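PDB 5DL5: membrane protein from Acinetobacter baumannii AB307-0294, which probably forms a beta-barrel channel of the OprD porin family in the outer membrane and lets small molecules, likely including antibiotics, pass through. Local coordinates for residues 273-281 and 293-304; 201-209 and 220-228. All coordinates share one frame; numbering follows the deposited sequence.

Interaction 1. Residues 273-281 and 293-304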
loop_
_atom_site.group_PDB
_atom_site.type_symbol
_atom_site.label_atom_id
_atom_site.label_comp_id
_atom_site.label_asym_id
_atom_site.label_seq_id
_atom_site.Cartn_x
_atom_site.Cartn_y
_atom_site.Cartn_z
ATOM N N LYS A 273 6.520 -19.450 11.204
ATOM C CA LYS A 273 5.863 -19.825 9.943
ATOM C C LYS A 273 6.532 -18.967 8.879
ATOM O O LYS A 273 6.988 -17.853 9.183
ATOM C CB LYS A 273 4.365 -19.547 10.048
ATOM C CG LYS A 273 3.559 -20.363 11.054
ATOM C CD LYS A 273 3.488 -21.886 10.747
ATOM C CE LYS A 273 2.866 -22.617 11.932
ATOM N NZ LYS A 273 2.755 -24.052 11.648
ATOM N N THR A 274 6.665 -19.533 7.692
ATOM C CA THR A 274 7.378 -18.939 6.602
ATOM C C THR A 274 6.514 -18.902 5.377
ATOM O O THR A 274 5.838 -19.892 5.049
ATOM C CB THR A 274 8.650 -19.775 6.341
ATOM O OG1 THR A 274 9.557 -19.502 7.390
ATOM C CG2 THR A 274 9.417 -19.305 5.026
ATOM N N ASN A 275 6.590 -17.784 4.676
ATOM C CA ASN A 275 5.891 -17.555 3.398
ATOM C C ASN A 275 6.946 -17.118 2.447
ATOM O O ASN A 275 7.775 -16.274 2.807
ATOM C CB ASN A 275 4.958 -16.374 3.476
ATOM C CG ASN A 275 4.263 -16.049 2.175
ATOM O OD1 ASN A 275 4.607 -15.037 1.515
ATOM N ND2 ASN A 275 3.279 -16.904 1.777
ATOM N N ASN A 276 6.921 -17.656 1.253
ATOM C CA ASN A 276 7.480 -16.979 0.058
ATOM C C ASN A 276 6.331 -16.670 -0.950
ATOM O O ASN A 276 5.489 -17.511 -1.233
ATOM C CB ASN A 276 8.518 -17.850 -0.657
ATOM C CG ASN A 276 9.667 -18.193 0.257
ATOM O OD1 ASN A 276 10.456 -17.350 0.590
ATOM N ND2 ASN A 276 9.677 -19.355 0.772
ATOM N N ILE A 277 6.299 -15.455 -1.446
ATOM C CA ILE A 277 5.344 -15.028 -2.486
ATOM C C ILE A 277 6.184 -14.330 -3.540
ATOM O O ILE A 277 6.997 -13.450 -3.279
ATOM C CB ILE A 277 4.166 -14.241 -1.941
ATOM C CG1 ILE A 277 3.136 -13.987 -3.064
ATOM C CG2 ILE A 277 4.638 -12.989 -1.231
ATOM C CD1 ILE A 277 1.854 -13.361 -2.559
ATOM N N TRP A 278 5.948 -14.720 -4.776
ATOM C CA TRP A 278 6.600 -14.100 -5.932
ATOM C C TRP A 278 5.629 -13.967 -7.128
ATOM O O TRP A 278 4.622 -14.619 -7.147
ATOM C CB TRP A 278 7.879 -14.836 -6.292
ATOM C CG TRP A 278 7.686 -16.198 -6.706
ATOM C CD1 TRP A 278 7.651 -17.312 -5.893
ATOM C CD2 TRP A 278 7.433 -16.669 -8.055
ATOM N NE1 TRP A 278 7.340 -18.405 -6.670
ATOM C CE2 TRP A 278 7.163 -18.062 -7.966
ATOM C CE3 TRP A 278 7.324 -16.045 -9.288
ATOM C CZ2 TRP A 278 6.943 -18.864 -9.077
ATOM C CZ3 TRP A 278 6.987 -16.859 -10.425
ATOM C CH2 TRP A 278 6.838 -18.270 -10.273
ATOM N N ALA A 279 5.998 -13.150 -8.106
ATOM C CA ALA A 279 5.170 -12.851 -9.215
ATOM C C ALA A 279 5.993 -12.395 -10.367
ATOM O O ALA A 279 7.042 -11.806 -10.159
ATOM C CB ALA A 279 4.143 -11.812 -8.880
ATOM N N ILE A 280 5.574 -12.814 -11.561
ATOM C CA ILE A 280 6.139 -12.350 -12.807
ATOM C C ILE A 280 5.035 -11.725 -13.648
ATOM O O ILE A 280 3.912 -12.294 -13.645
ATOM C CB ILE A 280 6.813 -13.487 -13.593
ATOM C CG1 ILE A 280 5.839 -14.694 -13.777
ATOM C CG2 ILE A 280 8.020 -13.940 -12.819
ATOM C CD1 ILE A 280 6.293 -15.786 -14.722
ATOM N N SER A 281 5.349 -10.606 -14.327
ATOM C CA SER A 281 4.373 -9.909 -15.140
ATOM C C SER A 281 5.020 -9.505 -16.408
ATOM O O SER A 281 6.249 -9.329 -16.444
ATOM C CB SER A 281 3.726 -8.734 -14.348
ATOM O OG SER A 281 4.639 -7.692 -14.405
ATOM N N LEU A 293 -0.146 -9.697 -18.496
ATOM C CA LEU A 293 -0.388 -11.046 -17.972
ATOM C C LEU A 293 0.509 -11.175 -16.733
ATOM O O LEU A 293 1.676 -10.735 -16.775
ATOM C CB LEU A 293 -0.067 -12.217 -18.947
ATOM C CG LEU A 293 -0.851 -12.273 -20.244
ATOM C CD1 LEU A 293 -0.315 -13.320 -21.223
ATOM C CD2 LEU A 293 -2.382 -12.365 -19.988
ATOM N N ALA A 294 -0.027 -11.733 -15.650
ATOM C CA ALA A 294 0.827 -11.916 -14.469
ATOM C C ALA A 294 0.481 -13.214 -13.800
ATOM O O ALA A 294 -0.685 -13.628 -13.811
ATOM C CB ALA A 294 0.658 -10.776 -13.514
ATOM N N TYR A 295 1.487 -13.815 -13.171
ATOM C CA TYR A 295 1.343 -15.032 -12.366
ATOM C C TYR A 295 2.008 -14.797 -11.042
ATOM O O TYR A 295 3.050 -14.162 -11.006
ATOM C CB TYR A 295 2.050 -16.210 -13.117
ATOM C CG TYR A 295 2.089 -17.464 -12.336
ATOM C CD1 TYR A 295 0.972 -18.334 -12.297
ATOM C CD2 TYR A 295 3.213 -17.802 -11.595
ATOM C CE1 TYR A 295 0.991 -19.487 -11.488
ATOM C CE2 TYR A 295 3.265 -18.940 -10.795
ATOM C CZ TYR A 295 2.142 -19.817 -10.790
ATOM O OH TYR A 295 2.176 -20.967 -9.988
ATOM N N GLN A 296 1.395 -15.329 -9.959
ATOM C CA GLN A 296 1.799 -15.069 -8.619
ATOM C C GLN A 296 1.647 -16.356 -7.854
ATOM O O GLN A 296 0.686 -17.092 -8.026
ATOM C CB GLN A 296 0.892 -13.967 -8.047
ATOM C CG GLN A 296 1.207 -13.465 -6.695
ATOM C CD GLN A 296 0.420 -12.159 -6.385
ATOM O OE1 GLN A 296 0.683 -11.142 -6.999
ATOM N NE2 GLN A 296 -0.507 -12.219 -5.487
ATOM N N GLN A 297 2.590 -16.683 -6.974
ATOM C CA GLN A 297 2.430 -17.950 -6.223
ATOM C C GLN A 297 3.010 -17.814 -4.821
ATOM O O GLN A 297 4.041 -17.133 -4.606
ATOM C CB GLN A 297 3.201 -19.010 -7.008
ATOM C CG GLN A 297 3.533 -20.256 -6.242
ATOM C CD GLN A 297 4.074 -21.398 -7.131
ATOM O OE1 GLN A 297 4.129 -21.316 -8.383
ATOM N NE2 GLN A 297 4.239 -22.570 -6.480
ATOM N N ASN A 298 2.340 -18.426 -3.878
ATOM C CA ASN A 298 2.782 -18.523 -2.507
ATOM C C ASN A 298 3.315 -19.915 -2.207
ATOM O O ASN A 298 2.698 -20.880 -2.684
ATOM C CB ASN A 298 1.569 -18.364 -1.566
ATOM C CG ASN A 298 1.022 -16.960 -1.531
ATOM O OD1 ASN A 298 1.344 -16.173 -0.576
ATOM N ND2 ASN A 298 0.160 -16.606 -2.575
ATOM N N THR A 299 4.399 -20.028 -1.435
ATOM C CA THR A 299 4.818 -21.337 -0.910
ATOM C C THR A 299 5.138 -21.115 0.617
ATOM O O THR A 299 5.168 -19.945 1.134
ATOM C CB THR A 299 6.075 -21.849 -1.631
ATOM O OG1 THR A 299 7.095 -20.879 -1.561
ATOM C CG2 THR A 299 5.855 -22.011 -3.052
ATOM N N GLY A 300 5.373 -22.207 1.308
ATOM C CA GLY A 300 5.583 -22.281 2.748
ATOM C C GLY A 300 4.342 -22.675 3.533
ATOM O O GLY A 300 3.316 -23.002 2.955
ATOM N N ASN A 301 4.392 -22.579 4.846
ATOM C CA ASN A 301 3.300 -22.987 5.667
ATOM C C ASN A 301 2.386 -21.827 6.189
ATOM O O ASN A 301 1.661 -21.976 7.195
ATOM C CB ASN A 301 3.763 -23.942 6.780
ATOM C CG ASN A 301 4.809 -23.307 7.661
ATOM O OD1 ASN A 301 5.151 -22.101 7.527
ATOM N ND2 ASN A 301 5.379 -24.101 8.501
ATOM N N VAL A 302 2.388 -20.698 5.491
ATOM C CA VAL A 302 1.463 -19.650 5.752
ATOM C C VAL A 302 1.351 -18.921 4.492
ATOM O O VAL A 302 2.308 -18.881 3.699
ATOM C CB VAL A 302 1.925 -18.755 7.008
ATOM C CG1 VAL A 302 3.220 -17.994 6.732
ATOM C CG2 VAL A 302 0.881 -17.764 7.456
ATOM N N GLY A 303 0.209 -18.244 4.305
ATOM C CA GLY A 303 0.100 -17.207 3.293
ATOM C C GLY A 303 0.850 -15.912 3.599
ATOM O O GLY A 303 1.551 -15.820 4.587
ATOM N N TYR A 304 0.758 -14.963 2.687
ATOM C CA TYR A 304 1.373 -13.637 2.799
ATOM C C TYR A 304 0.460 -12.762 3.703
ATOM O O TYR A 304 -0.287 -11.901 3.218
ATOM C CB TYR A 304 1.758 -13.051 1.461
ATOM C CG TYR A 304 2.524 -11.765 1.587
ATOM C CD1 TYR A 304 3.710 -11.732 2.310
ATOM C CD2 TYR A 304 2.052 -10.530 1.099
ATOM C CE1 TYR A 304 4.385 -10.561 2.519
ATOM C CE2 TYR A 304 2.797 -9.351 1.225
ATOM C CZ TYR A 304 3.920 -9.338 2.008
ATOM O OH TYR A 304 4.677 -8.213 2.329
#

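Interaction 2. Residues 201-209 and 220-228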
loop_
_atom_site.group_PDB
_atom_site.type_symbol
_atom_site.label_atom_id
_atom_site.label_comp_id
_atom_site.label_asym_id
_atom_site.label_seq_id
_atom_site.Cartn_x
_atom_site.Cartn_y
_atom_site.Cartn_z
ATOM N N ASP A 201 18.190 3.196 -18.629
ATOM C CA ASP A 201 16.784 3.636 -18.594
ATOM C C ASP A 201 15.814 2.469 -18.771
ATOM O O ASP A 201 14.707 2.628 -18.416
ATOM C CB ASP A 201 16.497 4.874 -19.485
ATOM C CG ASP A 201 17.008 4.722 -20.771
ATOM O OD1 ASP A 201 17.137 3.545 -21.060
ATOM O OD2 ASP A 201 17.344 5.714 -21.472
ATOM N N ASN A 202 16.240 1.305 -19.245
ATOM C CA ASN A 202 15.350 0.191 -19.339
ATOM C C ASN A 202 15.298 -0.764 -18.111
ATOM O O ASN A 202 14.385 -1.574 -18.033
ATOM C CB ASN A 202 15.698 -0.606 -20.514
ATOM C CG ASN A 202 15.450 0.130 -21.820
ATOM O OD1 ASN A 202 14.830 1.185 -21.877
ATOM N ND2 ASN A 202 15.950 -0.428 -22.851
ATOM N N LEU A 203 16.318 -0.741 -17.248
ATOM C CA LEU A 203 16.480 -1.745 -16.191
ATOM C C LEU A 203 16.741 -1.175 -14.789
ATOM O O LEU A 203 17.625 -0.271 -14.590
ATOM C CB LEU A 203 17.606 -2.689 -16.581
ATOM C CG LEU A 203 18.115 -3.705 -15.582
ATOM C CD1 LEU A 203 17.116 -4.803 -15.471
ATOM C CD2 LEU A 203 19.535 -4.245 -15.879
ATOM N N ASN A 204 15.919 -1.621 -13.834
ATOM C CA ASN A 204 16.231 -1.342 -12.481
ATOM C C ASN A 204 15.852 -2.459 -11.546
ATOM O O ASN A 204 15.136 -3.395 -11.904
ATOM C CB ASN A 204 15.599 -0.070 -12.105
ATOM C CG ASN A 204 14.174 -0.098 -12.333
ATOM O OD1 ASN A 204 13.513 -0.762 -11.637
ATOM N ND2 ASN A 204 13.694 0.608 -13.331
ATOM N N ALA A 205 16.408 -2.399 -10.360
ATOM C CA ALA A 205 16.239 -3.453 -9.400
ATOM C C ALA A 205 16.283 -2.889 -7.972
ATOM O O ALA A 205 16.740 -1.742 -7.751
ATOM C CB ALA A 205 17.312 -4.488 -9.532
ATOM N N SER A 206 15.720 -3.659 -7.062
ATOM C CA SER A 206 15.716 -3.310 -5.609
ATOM C C SER A 206 15.645 -4.443 -4.670
ATOM O O SER A 206 15.236 -5.509 -5.019
ATOM C CB SER A 206 14.676 -2.322 -5.334
ATOM O OG SER A 206 13.440 -2.806 -5.504
ATOM N N TYR A 207 16.139 -4.236 -3.455
ATOM C CA TYR A 207 16.214 -5.270 -2.438
ATOM C C TYR A 207 16.118 -4.526 -1.090
ATOM O O TYR A 207 16.852 -3.531 -0.844
ATOM C CB TYR A 207 17.586 -5.947 -2.641
ATOM C CG TYR A 207 17.944 -7.107 -1.819
ATOM C CD1 TYR A 207 16.972 -8.014 -1.402
ATOM C CD2 TYR A 207 19.279 -7.424 -1.592
ATOM C CE1 TYR A 207 17.279 -9.103 -0.651
ATOM C CE2 TYR A 207 19.641 -8.581 -0.883
ATOM C CZ TYR A 207 18.636 -9.428 -0.441
ATOM O OH TYR A 207 18.895 -10.552 0.290
ATOM N N TYR A 208 15.163 -4.932 -0.293
ATOM C CA TYR A 208 14.892 -4.291 0.985
ATOM C C TYR A 208 14.708 -5.393 2.039
ATOM O O TYR A 208 14.286 -6.487 1.728
ATOM C CB TYR A 208 13.565 -3.481 0.915
ATOM C CG TYR A 208 13.606 -2.266 0.092
ATOM C CD1 TYR A 208 13.299 -2.320 -1.242
ATOM C CD2 TYR A 208 13.979 -1.060 0.636
ATOM C CE1 TYR A 208 13.381 -1.178 -2.061
ATOM C CE2 TYR A 208 14.065 0.117 -0.131
ATOM C CZ TYR A 208 13.746 0.028 -1.488
ATOM O OH TYR A 208 13.819 1.105 -2.316
ATOM N N GLY A 209 14.976 -5.041 3.274
ATOM C CA GLY A 209 14.845 -5.884 4.443
ATOM C C GLY A 209 14.087 -5.179 5.570
ATOM O O GLY A 209 14.190 -3.914 5.746
ATOM N N TYR A 220 12.382 -8.241 0.443
ATOM C CA TYR A 220 11.680 -7.972 -0.831
ATOM C C TYR A 220 12.796 -7.775 -1.851
ATOM O O TYR A 220 13.815 -7.141 -1.571
ATOM C CB TYR A 220 10.849 -6.696 -0.766
ATOM C CG TYR A 220 10.275 -6.172 -2.092
ATOM C CD1 TYR A 220 9.078 -6.665 -2.603
ATOM C CD2 TYR A 220 10.929 -5.202 -2.788
ATOM C CE1 TYR A 220 8.564 -6.205 -3.762
ATOM C CE2 TYR A 220 10.437 -4.773 -4.012
ATOM C CZ TYR A 220 9.225 -5.220 -4.419
ATOM O OH TYR A 220 8.687 -4.803 -5.573
ATOM N N ALA A 221 12.574 -8.274 -3.059
ATOM C CA ALA A 221 13.444 -7.996 -4.208
ATOM C C ALA A 221 12.551 -7.684 -5.425
ATOM O O ALA A 221 11.476 -8.259 -5.578
ATOM C CB ALA A 221 14.280 -9.271 -4.526
ATOM N N ASN A 222 13.055 -6.874 -6.338
ATOM C CA ASN A 222 12.359 -6.596 -7.603
ATOM C C ASN A 222 13.398 -6.379 -8.692
ATOM O O ASN A 222 14.496 -5.818 -8.475
ATOM C CB ASN A 222 11.470 -5.364 -7.484
ATOM C CG ASN A 222 10.916 -4.876 -8.829
ATOM O OD1 ASN A 222 11.453 -3.987 -9.434
ATOM N ND2 ASN A 222 9.823 -5.428 -9.249
ATOM N N VAL A 223 13.021 -6.833 -9.875
ATOM C CA VAL A 223 13.697 -6.431 -11.103
ATOM C C VAL A 223 12.625 -6.077 -12.163
ATOM O O VAL A 223 11.601 -6.788 -12.301
ATOM C CB VAL A 223 14.750 -7.456 -11.494
ATOM C CG1 VAL A 223 14.136 -8.798 -11.876
ATOM C CG2 VAL A 223 15.462 -6.979 -12.756
ATOM N N ASN A 224 12.902 -5.041 -12.925
ATOM C CA ASN A 224 12.013 -4.436 -13.819
ATOM C C ASN A 224 12.806 -4.063 -15.068
ATOM O O ASN A 224 13.823 -3.407 -15.009
ATOM C CB ASN A 224 11.211 -3.270 -13.160
ATOM C CG ASN A 224 10.124 -2.779 -14.046
ATOM O OD1 ASN A 224 10.375 -2.066 -15.031
ATOM N ND2 ASN A 224 8.899 -3.273 -13.807
ATOM N N PHE A 225 12.358 -4.613 -16.214
ATOM C CA PHE A 225 13.083 -4.517 -17.486
ATOM C C PHE A 225 12.056 -4.118 -18.564
ATOM O O PHE A 225 11.086 -4.810 -18.791
ATOM C CB PHE A 225 13.821 -5.794 -17.898
ATOM C CG PHE A 225 14.550 -5.649 -19.228
ATOM C CD1 PHE A 225 15.573 -4.736 -19.377
ATOM C CD2 PHE A 225 14.152 -6.337 -20.318
ATOM C CE1 PHE A 225 16.201 -4.528 -20.611
ATOM C CE2 PHE A 225 14.788 -6.160 -21.568
ATOM C CZ PHE A 225 15.798 -5.246 -21.698
ATOM N N LYS A 226 12.285 -2.957 -19.146
ATOM C CA LYS A 226 11.548 -2.475 -20.253
ATOM C C LYS A 226 12.287 -2.635 -21.555
ATOM O O LYS A 226 13.366 -2.097 -21.724
ATOM C CB LYS A 226 11.285 -1.015 -20.090
ATOM C CG LYS A 226 10.533 -0.462 -21.307
ATOM C CD LYS A 226 10.140 0.963 -21.011
ATOM C CE LYS A 226 9.570 1.625 -22.257
ATOM N NZ LYS A 226 9.346 3.059 -21.894
ATOM N N GLN A 227 11.605 -3.251 -22.515
ATOM C CA GLN A 227 12.139 -3.608 -23.791
ATOM C C GLN A 227 11.401 -2.881 -24.957
ATOM O O GLN A 227 10.280 -3.219 -25.312
ATOM C CB GLN A 227 12.032 -5.114 -23.849
ATOM C CG GLN A 227 13.248 -5.742 -24.487
ATOM C CD GLN A 227 13.138 -5.614 -25.905
ATOM O OE1 GLN A 227 12.042 -5.722 -26.382
ATOM N NE2 GLN A 227 14.213 -5.296 -26.599
ATOM N N PRO A 228 12.005 -1.821 -25.486
ATOM C CA PRO A 228 11.464 -1.013 -26.584
ATOM C C PRO A 228 11.149 -1.842 -27.792
ATOM O O PRO A 228 11.899 -2.776 -28.047
ATOM C CB PRO A 228 12.635 -0.079 -26.943
ATOM C CG PRO A 228 13.374 0.069 -25.671
ATOM C CD PRO A 228 13.302 -1.290 -25.036
HETATM O O HOH W 1 13.188 -2.093 -8.469
#

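Interaction 1. Residues 273-281 and 293-304
Asn276 and Thr299, Trp278 and Gln297, and Ile280 and Tyr295 are the hydrogen-bonded pairs of an antiparallel beta hairpin in the barrel wall. Each pair exchanges two backbone N-H...O bonds. On the face with Trp278, the indole lies alongside Gln297. Its CG sits between the backbone N and the carbonyl carbon (chi1 63°), which lays the ring over the neighbouring strand. Gln297 CB is 3.9 Å above the indole plane, toward the rim. Trp278 CH2 reaches the edge of the Tyr295 ring, 3.7 Å from Tyr295 CE2, with the two ring planes 57° apart. Tyr295 OH donates to Gln297 OE1 at 2.6 Å from above the amide plane, which ties the two side chains together on this surface. Side chains alternate between the two faces of the hairpin, as in porin barrel walls. This face, with Ile280 exposed on it, probably looks outward. The Ile277 and Gln296 face meets Leu318 of a loop. There Ile277 CG2 lies over a face of the Tyr304 ring, 3.7 Å from CG, in a CH-pi contact. Tyr304 OH bonds to Ser315 O.

Asn275 ties the loop 301-304 to the strand. With its CG anti to the backbone N (chi1 177°), ND2 gives one N-H to Val302 O at 2.9 Å. The other goes to Asn298 OD1 at 3.1 Å, on a lone pair in the carbonyl plane. Both acceptors lie close to the amide plane of Asn275, so its rotation is fixed. Asn301 OD1 accepts a nearly straight bond from Thr274 N at 3.0 Å.

Interaction 2. Residues 201-209 and 220-228
The side chains of Tyr208 and Tyr220 lie side by side, pointing the same way, in the buried part of this contact, an antiparallel beta hairpin of the porin barrel wall. CD2 of Tyr220 comes to the edge of the Tyr208 ring, 4.0 Å from Tyr208 CD1. Pro133 touches both rings, and Tyr317 and Val134 also pack on Tyr220. The Tyr220 ring further meets Tyr242 of the next strand. The backbones of Tyr208 and Tyr220 exchange two hydrogen bonds. Ser206 with Asn222 and Asn204 with Asn224 do the same.

The other face, with Leu203, Ala205, Tyr207, Ala221, Val223 and Phe225, is the looser side. Its apolar groups lie on the surface, where they probably face lipid. Leu203 touches two partners there. Its CD1 is 3.9 Å from Val223 CG2, and its CB comes to the edge of the Phe225 ring, 4.0 Å from Phe225 CD1. Between Ala205 and Val223 the side chains barely meet. The Tyr207 ring, with CG anti to the backbone N (chi1 -176°), turns its edge to the backbone; CD1 lies 3.3 Å from Tyr220 O, in the ring plane.

Polar groups return on the Tyr220 side, which probably lines the lumen. The Asn204 and Asn224 side chains run side by side, amide planes 3° apart, but they touch through Asn204 OD1 and Asn224 CB, 3.7 Å apart. Asn222 and Asn224 both give an N-H to Asp238 OD1, and Asn222 ND2 also bonds to Ser240 OG. A water bridges the strands here. It donates to Asn222 OD1 at 2.7 Å, bonds to Ser206 OG at 3.1 Å, and reaches Asn204 OD1 weakly at 3.5 Å.

How the interactions relate
Interaction 2 comes first along the chain and closes before interaction 1 opens. Each is a separate beta hairpin: strands 203-212 and 216-229 for interaction 2, strands 273-286 and 289-300 for interaction 1. Their centres are 18 Å apart. Their nearest atoms are about 6 Å apart, and they do not touch. Strand 233-246 stands between them, bonded through its backbone to 216-229 on one edge and to 273-286 on the other. Asp238 and Tyr242 of that strand have partners in both hairpins. The two contacts are thus successive parts of one antiparallel wall, consistent with the barrel of an outer membrane porin.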